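Local coordinates for type-2 restriction enzyme NlaIV (Neisseria lactamica, PDB 6QM2), which recognises the double-stranded DNA sequence 5'-GGNNCC-3' and cuts it in the middle, leaving blunt ends with 5'-phosphates, at the interface of chains A and B. Coordinates in Å, arbitrary orientation; residue numbers count along the deposited sequence, not the author numbering. Chains: chain A/B, Type-2 restriction enzyme NlaIV.

The interface of chains A and B. Residues chain A 20, 25, 53, 57, 61; chain B 33-36.
With CG trans to the main-chain N (chi1 175°), A:Trp53 reaches from helix 44-60 to the turn of the B-chain hairpin, where strands 27-33 and 36-40 meet; A:Arg61, bent at chi2 (-67°), brings its guanidinium to B:Asp35 in the same turn. A:Trp53 and A:Arg61 together illustrate how a hairpin tip can be held through its backbone as well as its side chains. The indole NE1 of A:Trp53 donates to two carbonyls, 3.2 Å from B:Leu33 O and 3.2 Å from B:Val36 O. The latter lies in the ring plane, although the N-H arrives above that carbonyl's own plane. Methyl CD2 of B:Leu33 sits over one face of the indole, 3.9 Å from the centroid of its six-membered ring, while B:Val36 turns CG2 to CD1 of A:Trp57 at 3.7 Å. At the turn, NH2 of A:Arg61 forms a salt bridge with OD2 of B:Asp35 (2.8 Å), meeting OD2 on its syn lone pair, with guanidinium and carboxylate planes 10° apart. Within chain A the same NH2 makes a salt bridge and hydrogen bond to A:Glu20 OE1 at 3.2 Å, and A:Glu20 OE2 accepts a hydrogen bond from the backbone N of B:Asp35 at 3.2 Å. CD1 of A:Trp57 lies above one guanidinium face of A:Arg61, toward its rim. Repeated by two-fold symmetry, this docking of hairpin tip against helix helps join the two subunits of the deposited dimer, an arrangement that would suit a nuclease reading a palindromic site.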
ATOM      1  N   GLU A  20      14.974 -16.840  19.622  1.00140.78           N
ATOM      2  CA  GLU A  20      13.825 -16.848  18.702  1.00135.41           C
ATOM      3  C   GLU A  20      14.056 -17.784  17.510  1.00133.02           C
ATOM      4  O   GLU A  20      13.098 -18.357  16.985  1.00124.54           O
ATOM      5  CB  GLU A  20      13.548 -15.423  18.191  1.00134.02           C
ATOM      6  CG  GLU A  20      12.363 -15.252  17.246  1.00131.63           C
ATOM      7  CD  GLU A  20      11.029 -15.518  17.908  1.00130.38           C
ATOM      8  OE1 GLU A  20      10.775 -14.955  18.993  1.00132.71           O
ATOM      9  OE2 GLU A  20      10.227 -16.280  17.334  1.00126.53           O
ATOM     10  N   ALA A  25      12.897 -19.388  11.159  1.00133.93           N
ATOM     11  CA  ALA A  25      11.478 -19.180  11.478  1.00132.69           C
ATOM     12  C   ALA A  25      10.633 -18.964  10.229  1.00128.15           C
ATOM     13  O   ALA A  25      11.139 -18.518   9.194  1.00125.63           O
ATOM     14  CB  ALA A  25      11.305 -18.000  12.426  1.00133.30           C
ATOM     15  N   TRP A  53       6.042  -5.674  14.245  1.00106.02           N
ATOM     16  CA  TRP A  53       6.227  -7.006  14.823  1.00108.12           C
ATOM     17  C   TRP A  53       7.305  -7.044  15.897  1.00110.36           C
ATOM     18  O   TRP A  53       7.120  -7.691  16.929  1.00117.59           O
ATOM     19  CB  TRP A  53       6.561  -8.023  13.724  1.00109.47           C
ATOM     20  CG  TRP A  53       6.885  -9.392  14.233  1.00109.42           C
ATOM     21  CD1 TRP A  53       6.008 -10.407  14.467  1.00110.52           C
ATOM     22  CD2 TRP A  53       8.180  -9.892  14.575  1.00108.00           C
ATOM     23  NE1 TRP A  53       6.675 -11.512  14.931  1.00109.65           N
ATOM     24  CE2 TRP A  53       8.011 -11.224  15.008  1.00109.10           C
ATOM     25  CE3 TRP A  53       9.468  -9.343  14.562  1.00110.16           C
ATOM     26  CZ2 TRP A  53       9.086 -12.022  15.419  1.00109.41           C
ATOM     27  CZ3 TRP A  53      10.541 -10.140  14.969  1.00111.60           C
ATOM     28  CH2 TRP A  53      10.339 -11.464  15.394  1.00109.78           C
ATOM     29  N   TRP A  57       7.104  -8.148  19.673  1.00111.22           N
ATOM     30  CA  TRP A  57       8.083  -9.093  20.236  1.00114.18           C
ATOM     31  C   TRP A  57       8.759  -8.553  21.489  1.00118.54           C
ATOM     32  O   TRP A  57       8.958  -9.290  22.452  1.00123.52           O
ATOM     33  CB  TRP A  57       9.148  -9.423  19.190  1.00113.09           C
ATOM     34  CG  TRP A  57      10.245 -10.346  19.639  1.00111.20           C
ATOM     35  CD1 TRP A  57      10.273 -11.700  19.510  1.00112.79           C
ATOM     36  CD2 TRP A  57      11.492  -9.973  20.241  1.00114.07           C
ATOM     37  NE1 TRP A  57      11.453 -12.202  20.002  1.00114.98           N
ATOM     38  CE2 TRP A  57      12.221 -11.165  20.460  1.00114.45           C
ATOM     39  CE3 TRP A  57      12.063  -8.750  20.623  1.00116.02           C
ATOM     40  CZ2 TRP A  57      13.495 -11.174  21.046  1.00114.09           C
ATOM     41  CZ3 TRP A  57      13.337  -8.759  21.207  1.00115.99           C
ATOM     42  CH2 TRP A  57      14.034  -9.966  21.412  1.00113.38           C
ATOM     43  N   ARG A  61       8.033  -9.933  25.392  1.00131.90           N
ATOM     44  CA  ARG A  61       9.155 -10.334  26.259  1.00132.49           C
ATOM     45  C   ARG A  61       9.390  -9.389  27.448  1.00132.67           C
ATOM     46  O   ARG A  61      10.437  -9.468  28.099  1.00127.11           O
ATOM     47  CB  ARG A  61      10.442 -10.476  25.433  1.00131.64           C
ATOM     48  CG  ARG A  61      10.357 -11.498  24.314  1.00132.62           C
ATOM     49  CD  ARG A  61      10.234 -12.919  24.836  1.00137.17           C
ATOM     50  NE  ARG A  61       9.588 -13.780  23.848  1.00137.03           N
ATOM     51  CZ  ARG A  61      10.191 -14.323  22.788  1.00133.48           C
ATOM     52  NH1 ARG A  61      11.487 -14.114  22.537  1.00128.36           N
ATOM     53  NH2 ARG A  61       9.481 -15.087  21.962  1.00131.27           N
TER
ATOM     54  N   LEU B  33       4.915 -14.333  12.857  1.00121.60           N
ATOM     55  CA  LEU B  33       6.307 -14.679  12.554  1.00121.05           C
ATOM     56  C   LEU B  33       6.924 -15.252  13.825  1.00123.78           C
ATOM     57  O   LEU B  33       6.775 -14.666  14.901  1.00127.77           O
ATOM     58  CB  LEU B  33       7.093 -13.455  12.056  1.00120.10           C
ATOM     59  CG  LEU B  33       8.610 -13.583  11.835  1.00118.66           C
ATOM     60  CD1 LEU B  33       8.934 -14.622  10.772  1.00116.52           C
ATOM     61  CD2 LEU B  33       9.215 -12.239  11.457  1.00120.04           C
ATOM     62  N   GLY B  34       7.600 -16.395  13.700  1.00124.71           N
ATOM     63  CA  GLY B  34       8.159 -17.094  14.852  1.00126.51           C
ATOM     64  C   GLY B  34       7.053 -17.498  15.812  1.00130.37           C
ATOM     65  O   GLY B  34       6.168 -18.266  15.434  1.00136.74           O
ATOM     66  N   ASP B  35       7.088 -16.953  17.031  1.00131.63           N
ATOM     67  CA  ASP B  35       6.044 -17.194  18.045  1.00130.14           C
ATOM     68  C   ASP B  35       5.278 -15.927  18.453  1.00129.44           C
ATOM     69  O   ASP B  35       4.544 -15.945  19.446  1.00131.92           O
ATOM     70  CB  ASP B  35       6.644 -17.871  19.290  1.00131.16           C
ATOM     71  CG  ASP B  35       7.597 -16.969  20.051  1.00132.51           C
ATOM     72  OD1 ASP B  35       8.806 -17.012  19.755  1.00129.99           O
ATOM     73  OD2 ASP B  35       7.145 -16.231  20.956  1.00137.59           O
ATOM     74  N   VAL B  36       5.437 -14.841  17.697  1.00128.47           N
ATOM     75  CA  VAL B  36       4.746 -13.587  17.990  1.00128.59           C
ATOM     76  C   VAL B  36       3.797 -13.259  16.841  1.00125.37           C
ATOM     77  O   VAL B  36       4.160 -13.391  15.668  1.00124.40           O
ATOM     78  CB  VAL B  36       5.741 -12.426  18.204  1.00128.68           C
ATOM     79  CG1 VAL B  36       5.001 -11.126  18.523  1.00130.07           C
ATOM     80  CG2 VAL B  36       6.735 -12.775  19.303  1.00128.32           C
TER